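Long-range contact in Lmo0305 protein (PDB 3PJ0), which is of unknown function but has the fold of PLP-dependent enzymes of the aminotransferase-like superfamily and carries covalently bound pyridoxal phosphate: residues T5-L17 / T308-L322. Sequence-based numbering, arbitrary orientation.
Sequences TLKTSYQKTPYKL and TKIQDETGVGISGYL
The ring of Y10 lies between K16 of its own segment and G320 of 308-322: G320 N lies 3.3 Å above one face, toward the rim, K16 CE lies over the opposite face, also toward its rim, and Q311 OE1 and a water sit at the edge, in the ring plane. With CG anti to the backbone N (chi1 -177°), the ring is laid against the chain of 317-320, and G320 CA makes a CH-pi contact, 3.9 Å from the Y10 ring centroid. The edge water bridges Y10 OH and G317 O.

Q311 is the other flat group, and both ends of its amide are used. Its OE1 accepts from I318 N and S319 N, the latter nearly in line with the C=O, which fixes the turn of the amide so that NE2 points to S9. There Q311 NE2 donates to S9 OG at 3.1 Å, with the acceptor close to the amide plane. S9 OG in turn donates a hydrogen bond to D312 OD1, 2.6 Å away, from above the carboxylate plane; a second water ties S9 O to the same D312 oxygen. About one turn earlier on helix 5-11, L6 CD2 meets L322 CG at 3.9 Å, beside L307 of helix 300-314.

Beyond the helices the chains run as parallel strands. Y15 N donates to G315 O, G317 N to Y15 O at 2.7 Å, and L17 N to G317 O. T13 OG1 packs close to the G317 backbone and the K16 chain passes over its CA, which has no side chain. The side chains of L17 and V316 cross at about a right angle, CD2 to CG1 4.0 Å.

Two nearly parallel helices, their segment axes 9.0 Å apart and 21° askew, thus each lead into one strand of a two-stranded parallel sheet, joining the N-terminal arm to the C-terminal small domain of a fold-type I PLP-dependent protein.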
ATOM      1  N   THR A   5       4.725 -12.252  31.099  1.00 26.37           N
ATOM      2  CA  THR A   5       4.353 -13.616  31.486  1.00 26.22           C
ATOM      3  C   THR A   5       3.061 -14.032  30.743  1.00 24.74           C
ATOM      4  O   THR A   5       2.980 -15.147  30.192  1.00 23.61           O
ATOM      5  CB  THR A   5       4.140 -13.745  33.009  1.00 27.30           C
ATOM      6  OG1 THR A   5       5.333 -13.364  33.723  1.00 27.84           O
ATOM      7  CG2 THR A   5       3.762 -15.195  33.382  1.00 27.43           C
ATOM      8  N   LEU A   6       2.071 -13.134  30.711  1.00 23.64           N
ATOM      9  CA  LEU A   6       0.805 -13.396  29.994  1.00 22.55           C
ATOM     10  C   LEU A   6       1.047 -13.558  28.502  1.00 22.62           C
ATOM     11  O   LEU A   6       0.522 -14.471  27.874  1.00 21.80           O
ATOM     12  CB  LEU A   6      -0.207 -12.266  30.226  1.00 21.72           C
ATOM     13  CG  LEU A   6      -1.604 -12.454  29.604  1.00 20.32           C
ATOM     14  CD1 LEU A   6      -2.323 -13.663  30.187  1.00 19.61           C
ATOM     15  CD2 LEU A   6      -2.457 -11.220  29.785  1.00 19.33           C
ATOM     16  N   LYS A   7       1.837 -12.647  27.930  1.00 23.25           N
ATOM     17  CA  LYS A   7       2.177 -12.679  26.495  1.00 23.04           C
ATOM     18  C   LYS A   7       2.804 -14.029  26.126  1.00 22.69           C
ATOM     19  O   LYS A   7       2.410 -14.666  25.151  1.00 21.15           O
ATOM     20  CB  LYS A   7       3.181 -11.554  26.181  1.00 23.61           C
ATOM     21  CG  LYS A   7       3.710 -11.533  24.748  1.00 25.73           C
ATOM     22  CD  LYS A   7       5.167 -10.988  24.656  1.00 28.89           C
ATOM     23  CE  LYS A   7       6.191 -12.032  25.195  1.00 30.64           C
ATOM     24  NZ  LYS A   7       7.631 -11.640  25.143  1.00 29.52           N
ATOM     25  N   THR A   8       3.784 -14.450  26.917  1.00 22.76           N
ATOM     26  CA  THR A   8       4.505 -15.701  26.687  1.00 23.34           C
ATOM     27  C   THR A   8       3.591 -16.902  26.828  1.00 23.10           C
ATOM     28  O   THR A   8       3.623 -17.808  25.997  1.00 23.21           O
ATOM     29  CB  THR A   8       5.721 -15.828  27.652  1.00 24.58           C
ATOM     30  OG1 THR A   8       6.683 -14.816  27.310  1.00 25.80           O
ATOM     31  CG2 THR A   8       6.373 -17.204  27.567  1.00 25.35           C
ATOM     32  N   SER A   9       2.762 -16.896  27.870  1.00 22.76           N
ATOM     33  CA  SER A   9       1.799 -17.975  28.091  1.00 22.91           C
ATOM     34  C   SER A   9       0.831 -18.120  26.912  1.00 22.32           C
ATOM     35  O   SER A   9       0.517 -19.234  26.461  1.00 22.43           O
ATOM     36  CB  SER A   9       1.006 -17.671  29.358  1.00 23.19           C
ATOM     37  OG  SER A   9       0.006 -18.636  29.584  1.00 23.68           O
ATOM     38  N   TYR A  10       0.346 -16.986  26.436  1.00 21.77           N
ATOM     39  CA  TYR A  10      -0.616 -16.945  25.319  1.00 21.08           C
ATOM     40  C   TYR A  10       0.026 -17.429  24.036  1.00 21.45           C
ATOM     41  O   TYR A  10      -0.556 -18.255  23.300  1.00 20.18           O
ATOM     42  CB  TYR A  10      -1.107 -15.527  25.121  1.00 20.69           C
ATOM     43  CG  TYR A  10      -2.165 -15.343  24.044  1.00 19.43           C
ATOM     44  CD1 TYR A  10      -3.497 -15.623  24.312  1.00 19.99           C
ATOM     45  CD2 TYR A  10      -1.842 -14.860  22.786  1.00 19.55           C
ATOM     46  CE1 TYR A  10      -4.484 -15.445  23.357  1.00 19.59           C
ATOM     47  CE2 TYR A  10      -2.840 -14.663  21.808  1.00 19.89           C
ATOM     48  CZ  TYR A  10      -4.153 -14.961  22.113  1.00 18.10           C
ATOM     49  OH  TYR A  10      -5.168 -14.772  21.213  1.00 17.66           O
ATOM     50  N   GLN A  11       1.215 -16.898  23.756  1.00 21.16           N
ATOM     51  CA  GLN A  11       1.950 -17.296  22.565  1.00 22.06           C
ATOM     52  C   GLN A  11       2.223 -18.825  22.489  1.00 22.40           C
ATOM     53  O   GLN A  11       2.216 -19.374  21.389  1.00 23.60           O
ATOM     54  CB  GLN A  11       3.211 -16.426  22.390  0.55 22.21           C
ATOM     55  CG  GLN A  11       2.837 -15.004  21.954  0.55 23.07           C
ATOM     56  CD  GLN A  11       4.005 -14.033  21.884  0.55 24.23           C
ATOM     57  OE1 GLN A  11       5.057 -14.238  22.504  0.55 27.25           O
ATOM     58  NE2 GLN A  11       3.809 -12.952  21.154  0.55 23.75           N
ATOM     59  N   LYS A  12       2.351 -19.503  23.632  1.00 22.35           N
ATOM     60  CA  LYS A  12       2.641 -20.939  23.681  0.50 22.91           C
ATOM     61  C   LYS A  12       1.418 -21.841  23.518  1.00 22.68           C
ATOM     62  O   LYS A  12       1.560 -23.064  23.366  1.00 22.83           O
ATOM     63  CB  LYS A  12       3.307 -21.289  25.020  0.50 23.68           C
ATOM     64  CG  LYS A  12       4.732 -20.802  25.191  0.50 24.66           C
ATOM     65  CD  LYS A  12       5.161 -20.957  26.643  0.50 25.02           C
ATOM     66  CE  LYS A  12       6.656 -20.816  26.814  0.50 25.36           C
ATOM     67  NZ  LYS A  12       7.068 -20.978  28.243  0.50 25.91           N
ATOM     68  N   THR A  13       0.216 -21.268  23.565  1.00 21.19           N
ATOM     69  CA  THR A  13      -0.984 -22.114  23.505  1.00 20.03           C
ATOM     70  C   THR A  13      -1.212 -22.680  22.115  1.00 20.15           C
ATOM     71  O   THR A  13      -1.070 -21.963  21.128  1.00 19.52           O
ATOM     72  CB  THR A  13      -2.250 -21.353  23.965  1.00 19.86           C
ATOM     73  OG1 THR A  13      -2.416 -20.175  23.165  1.00 15.56           O
ATOM     74  CG2 THR A  13      -2.152 -20.986  25.429  1.00 18.23           C
ATOM     75  N   PRO A  14      -1.550 -23.976  22.027  1.00 20.62           N
ATOM     76  CA  PRO A  14      -1.817 -24.529  20.708  1.00 20.11           C
ATOM     77  C   PRO A  14      -3.189 -24.089  20.179  1.00 19.41           C
ATOM     78  O   PRO A  14      -3.372 -23.960  18.955  1.00 18.76           O
ATOM     79  CB  PRO A  14      -1.740 -26.050  20.933  1.00 20.80           C
ATOM     80  CG  PRO A  14      -1.912 -26.259  22.365  1.00 22.70           C
ATOM     81  CD  PRO A  14      -1.408 -25.026  23.050  1.00 21.95           C
ATOM     82  N   TYR A  15      -4.129 -23.841  21.094  1.00 18.09           N
ATOM     83  CA  TYR A  15      -5.460 -23.401  20.730  1.00 17.85           C
ATOM     84  C   TYR A  15      -5.725 -21.939  21.134  1.00 16.49           C
ATOM     85  O   TYR A  15      -5.114 -21.416  22.067  1.00 16.00           O
ATOM     86  CB  TYR A  15      -6.491 -24.321  21.374  1.00 17.59           C
ATOM     87  CG  TYR A  15      -6.224 -25.808  21.132  1.00 19.71           C
ATOM     88  CD1 TYR A  15      -6.366 -26.368  19.875  1.00 21.56           C
ATOM     89  CD2 TYR A  15      -5.872 -26.646  22.176  1.00 22.31           C
ATOM     90  CE1 TYR A  15      -6.130 -27.734  19.659  1.00 23.01           C
ATOM     91  CE2 TYR A  15      -5.643 -28.006  21.973  1.00 26.26           C
ATOM     92  CZ  TYR A  15      -5.772 -28.535  20.708  1.00 25.20           C
ATOM     93  OH  TYR A  15      -5.551 -29.881  20.508  1.00 27.29           O
ATOM     94  N   LYS A  16      -6.661 -21.301  20.435  1.00 15.86           N
ATOM     95  CA  LYS A  16      -7.010 -19.902  20.694  1.00 14.47           C
ATOM     96  C   LYS A  16      -8.535 -19.690  20.648  1.00 13.86           C
ATOM     97  O   LYS A  16      -9.210 -20.231  19.771  1.00 12.71           O
ATOM     98  CB  LYS A  16      -6.390 -19.002  19.636  1.00 15.05           C
ATOM     99  CG  LYS A  16      -4.881 -18.976  19.519  1.00 16.21           C
ATOM    100  CD  LYS A  16      -4.232 -18.339  20.748  1.00 15.83           C
ATOM    101  CE  LYS A  16      -2.731 -18.136  20.553  1.00 17.38           C
ATOM    102  NZ  LYS A  16      -1.978 -19.419  20.392  1.00 14.98           N
ATOM    103  N   LEU A  17      -9.079 -18.914  21.589  1.00 13.54           N
ATOM    104  CA  LEU A  17     -10.487 -18.565  21.514  1.00 13.60           C
ATOM    105  C   LEU A  17     -10.677 -17.629  20.305  1.00 12.94           C
ATOM    106  O   LEU A  17     -11.604 -17.785  19.525  1.00 13.39           O
ATOM    107  CB  LEU A  17     -10.951 -17.835  22.774  1.00 13.81           C
ATOM    108  CG  LEU A  17     -10.994 -18.540  24.143  1.00 12.73           C
ATOM    109  CD1 LEU A  17     -11.423 -17.493  25.126  1.00 11.75           C
ATOM    110  CD2 LEU A  17     -11.953 -19.735  24.189  1.00 12.39           C
ATOM    111  N   THR A 308      -2.793 -16.684  32.944  1.00 20.76           N
ATOM    112  CA  THR A 308      -1.548 -17.418  32.680  1.00 21.10           C
ATOM    113  C   THR A 308      -1.629 -18.849  33.180  1.00 21.82           C
ATOM    114  O   THR A 308      -1.281 -19.789  32.458  1.00 21.24           O
ATOM    115  CB  THR A 308      -0.349 -16.710  33.361  1.00 22.03           C
ATOM    116  OG1 THR A 308      -0.214 -15.409  32.794  1.00 22.47           O
ATOM    117  CG2 THR A 308       0.966 -17.478  33.178  1.00 22.33           C
ATOM    118  N   LYS A 309      -2.106 -19.027  34.410  1.00 23.16           N
ATOM    119  CA  LYS A 309      -2.193 -20.355  34.985  1.00 24.03           C
ATOM    120  C   LYS A 309      -3.144 -21.207  34.159  1.00 23.59           C
ATOM    121  O   LYS A 309      -2.834 -22.364  33.864  1.00 23.36           O
ATOM    122  CB  LYS A 309      -2.678 -20.289  36.439  0.56 25.06           C
ATOM    123  CG  LYS A 309      -2.987 -21.647  37.060  0.56 26.27           C
ATOM    124  CD  LYS A 309      -3.372 -21.541  38.531  0.56 28.49           C
ATOM    125  CE  LYS A 309      -3.744 -22.906  39.104  0.56 28.94           C
ATOM    126  NZ  LYS A 309      -4.224 -22.799  40.504  0.56 30.47           N
ATOM    127  N   ILE A 310      -4.272 -20.621  33.749  1.00 22.67           N
ATOM    128  CA  ILE A 310      -5.288 -21.369  33.012  1.00 22.15           C
ATOM    129  C   ILE A 310      -4.807 -21.750  31.619  1.00 21.47           C
ATOM    130  O   ILE A 310      -5.043 -22.869  31.182  1.00 22.04           O
ATOM    131  CB  ILE A 310      -6.611 -20.598  32.915  1.00 21.74           C
ATOM    132  CG1 ILE A 310      -7.248 -20.451  34.297  1.00 23.58           C
ATOM    133  CG2 ILE A 310      -7.584 -21.338  32.005  1.00 21.37           C
ATOM    134  CD1 ILE A 310      -8.532 -19.588  34.267  1.00 21.87           C
ATOM    135  N   GLN A 311      -4.178 -20.810  30.921  1.00 20.44           N
ATOM    136  CA  GLN A 311      -3.634 -21.067  29.584  1.00 20.15           C
ATOM    137  C   GLN A 311      -2.576 -22.181  29.616  1.00 21.06           C
ATOM    138  O   GLN A 311      -2.556 -23.077  28.767  1.00 20.05           O
ATOM    139  CB  GLN A 311      -3.064 -19.779  28.992  1.00 19.44           C
ATOM    140  CG  GLN A 311      -4.174 -18.735  28.651  1.00 19.29           C
ATOM    141  CD  GLN A 311      -3.653 -17.374  28.190  1.00 19.59           C
ATOM    142  OE1 GLN A 311      -4.389 -16.614  27.567  1.00 19.79           O
ATOM    143  NE2 GLN A 311      -2.391 -17.060  28.500  1.00 17.47           N
ATOM    144  N   ASP A 312      -1.708 -22.129  30.612  1.00 21.72           N
ATOM    145  CA  ASP A 312      -0.648 -23.137  30.752  1.00 23.04           C
ATOM    146  C   ASP A 312      -1.194 -24.546  31.028  1.00 24.08           C
ATOM    147  O   ASP A 312      -0.658 -25.532  30.518  1.00 24.37           O
ATOM    148  CB  ASP A 312       0.325 -22.744  31.877  1.00 23.20           C
ATOM    149  CG  ASP A 312       1.129 -21.489  31.575  1.00 23.59           C
ATOM    150  OD1 ASP A 312       1.042 -20.901  30.484  1.00 22.72           O
ATOM    151  OD2 ASP A 312       1.879 -21.074  32.467  1.00 26.31           O
ATOM    152  N   GLU A 313      -2.266 -24.621  31.814  0.59 24.86           N
ATOM    153  CA  GLU A 313      -2.878 -25.893  32.221  0.59 25.64           C
ATOM    154  C   GLU A 313      -3.892 -26.490  31.219  0.59 25.31           C
ATOM    155  O   GLU A 313      -4.182 -27.688  31.290  0.59 26.23           O
ATOM    156  CB  GLU A 313      -3.506 -25.731  33.616  0.59 26.16           C
ATOM    157  CG  GLU A 313      -2.436 -25.512  34.712  0.59 28.08           C
ATOM    158  CD  GLU A 313      -2.980 -25.139  36.087  0.59 30.54           C
ATOM    159  OE1 GLU A 313      -4.211 -24.986  36.257  0.59 32.65           O
ATOM    160  OE2 GLU A 313      -2.153 -24.988  37.015  0.59 32.90           O
ATOM    161  N   THR A 314      -4.445 -25.667  30.328  1.00 24.24           N
ATOM    162  CA  THR A 314      -5.400 -26.125  29.289  1.00 23.27           C
ATOM    163  C   THR A 314      -4.955 -26.056  27.822  1.00 22.15           C
ATOM    164  O   THR A 314      -5.558 -26.715  26.970  1.00 21.59           O
ATOM    165  CB  THR A 314      -6.715 -25.323  29.379  1.00 23.09           C
ATOM    166  OG1 THR A 314      -6.509 -23.970  28.916  1.00 22.02           O
ATOM    167  CG2 THR A 314      -7.235 -25.317  30.811  1.00 23.66           C
ATOM    168  N   GLY A 315      -3.942 -25.250  27.514  1.00 20.76           N
ATOM    169  CA  GLY A 315      -3.480 -25.079  26.131  1.00 19.80           C
ATOM    170  C   GLY A 315      -4.377 -24.168  25.307  1.00 18.84           C
ATOM    171  O   GLY A 315      -4.215 -24.088  24.099  1.00 18.10           O
ATOM    172  N   VAL A 316      -5.322 -23.477  25.955  1.00 18.37           N
ATOM    173  CA  VAL A 316      -6.239 -22.579  25.279  1.00 17.71           C
ATOM    174  C   VAL A 316      -5.895 -21.117  25.570  1.00 17.16           C
ATOM    175  O   VAL A 316      -6.074 -20.662  26.682  1.00 17.51           O
ATOM    176  CB  VAL A 316      -7.721 -22.779  25.728  1.00 18.25           C
ATOM    177  CG1 VAL A 316      -8.620 -21.795  25.000  1.00 17.14           C
ATOM    178  CG2 VAL A 316      -8.204 -24.224  25.514  1.00 17.36           C
ATOM    179  N   GLY A 317      -5.433 -20.396  24.553  1.00 16.15           N
ATOM    180  CA  GLY A 317      -5.165 -18.954  24.646  1.00 15.83           C
ATOM    181  C   GLY A 317      -6.428 -18.113  24.834  1.00 15.81           C
ATOM    182  O   GLY A 317      -7.315 -18.111  23.970  1.00 16.28           O
ATOM    183  N   ILE A 318      -6.509 -17.404  25.961  0.50 16.27           N
ATOM    184  CA  ILE A 318      -7.640 -16.527  26.261  0.50 16.20           C
ATOM    185  C   ILE A 318      -7.331 -15.122  25.755  0.50 16.31           C
ATOM    186  O   ILE A 318      -8.052 -14.572  24.914  0.50 16.14           O
ATOM    187  CB  ILE A 318      -7.902 -16.458  27.772  0.50 16.69           C
ATOM    188  CG1 ILE A 318      -8.245 -17.846  28.305  0.50 16.87           C
ATOM    189  CG2 ILE A 318      -9.029 -15.461  28.062  0.50 16.60           C
ATOM    190  CD1 ILE A 318      -9.458 -18.424  27.701  0.50 18.01           C
ATOM    191  N   SER A 319      -6.235 -14.553  26.247  1.00 16.33           N
ATOM    192  CA  SER A 319      -5.812 -13.219  25.801  1.00 17.68           C
ATOM    193  C   SER A 319      -4.321 -13.035  26.045  1.00 18.33           C
ATOM    194  O   SER A 319      -3.792 -13.488  27.067  1.00 18.11           O
ATOM    195  CB  SER A 319      -6.559 -12.092  26.512  1.00 18.28           C
ATOM    196  OG  SER A 319      -6.223 -10.841  25.902  1.00 19.95           O
ATOM    197  N   GLY A 320      -3.662 -12.352  25.115  1.00 19.33           N
ATOM    198  CA  GLY A 320      -2.226 -12.038  25.262  1.00 19.79           C
ATOM    199  C   GLY A 320      -1.968 -10.712  25.973  1.00 20.75           C
ATOM    200  O   GLY A 320      -0.813 -10.346  26.266  1.00 20.01           O
ATOM    201  N   TYR A 321      -3.042 -10.004  26.300  1.00 20.91           N
ATOM    202  CA  TYR A 321      -2.922  -8.726  26.963  1.00 21.63           C
ATOM    203  C   TYR A 321      -4.172  -8.466  27.781  1.00 22.24           C
ATOM    204  O   TYR A 321      -5.232  -9.086  27.576  1.00 22.61           O
ATOM    205  CB  TYR A 321      -2.824  -7.610  25.929  1.00 21.45           C
ATOM    206  CG  TYR A 321      -4.153  -7.411  25.227  1.00 23.05           C
ATOM    207  CD1 TYR A 321      -4.474  -8.152  24.104  1.00 24.76           C
ATOM    208  CD2 TYR A 321      -5.113  -6.525  25.732  1.00 24.35           C
ATOM    209  CE1 TYR A 321      -5.713  -8.017  23.490  1.00 24.50           C
ATOM    210  CE2 TYR A 321      -6.350  -6.359  25.104  1.00 22.61           C
ATOM    211  CZ  TYR A 321      -6.642  -7.109  23.995  1.00 23.73           C
ATOM    212  OH  TYR A 321      -7.862  -6.982  23.380  1.00 22.26           O
ATOM    213  N   LEU A 322      -4.033  -7.546  28.719  1.00 22.09           N
ATOM    214  CA  LEU A 322      -5.162  -7.070  29.482  1.00 22.26           C
ATOM    215  C   LEU A 322      -5.080  -5.551  29.498  1.00 22.21           C
ATOM    216  O   LEU A 322      -4.022  -4.976  29.711  1.00 22.97           O
ATOM    217  CB  LEU A 322      -5.188  -7.658  30.875  1.00 22.61           C
ATOM    218  CG  LEU A 322      -5.532  -9.140  30.985  1.00 22.69           C
ATOM    219  CD1 LEU A 322      -5.265  -9.631  32.376  1.00 21.86           C
ATOM    220  CD2 LEU A 322      -6.994  -9.398  30.556  1.00 21.11           C
TER
HETATM  221  O   HOH W   1       0.823 -21.660  27.733  1.00 17.27           O
HETATM  222  O   HOH W   2      -7.585 -15.902  21.901  1.00 21.99           O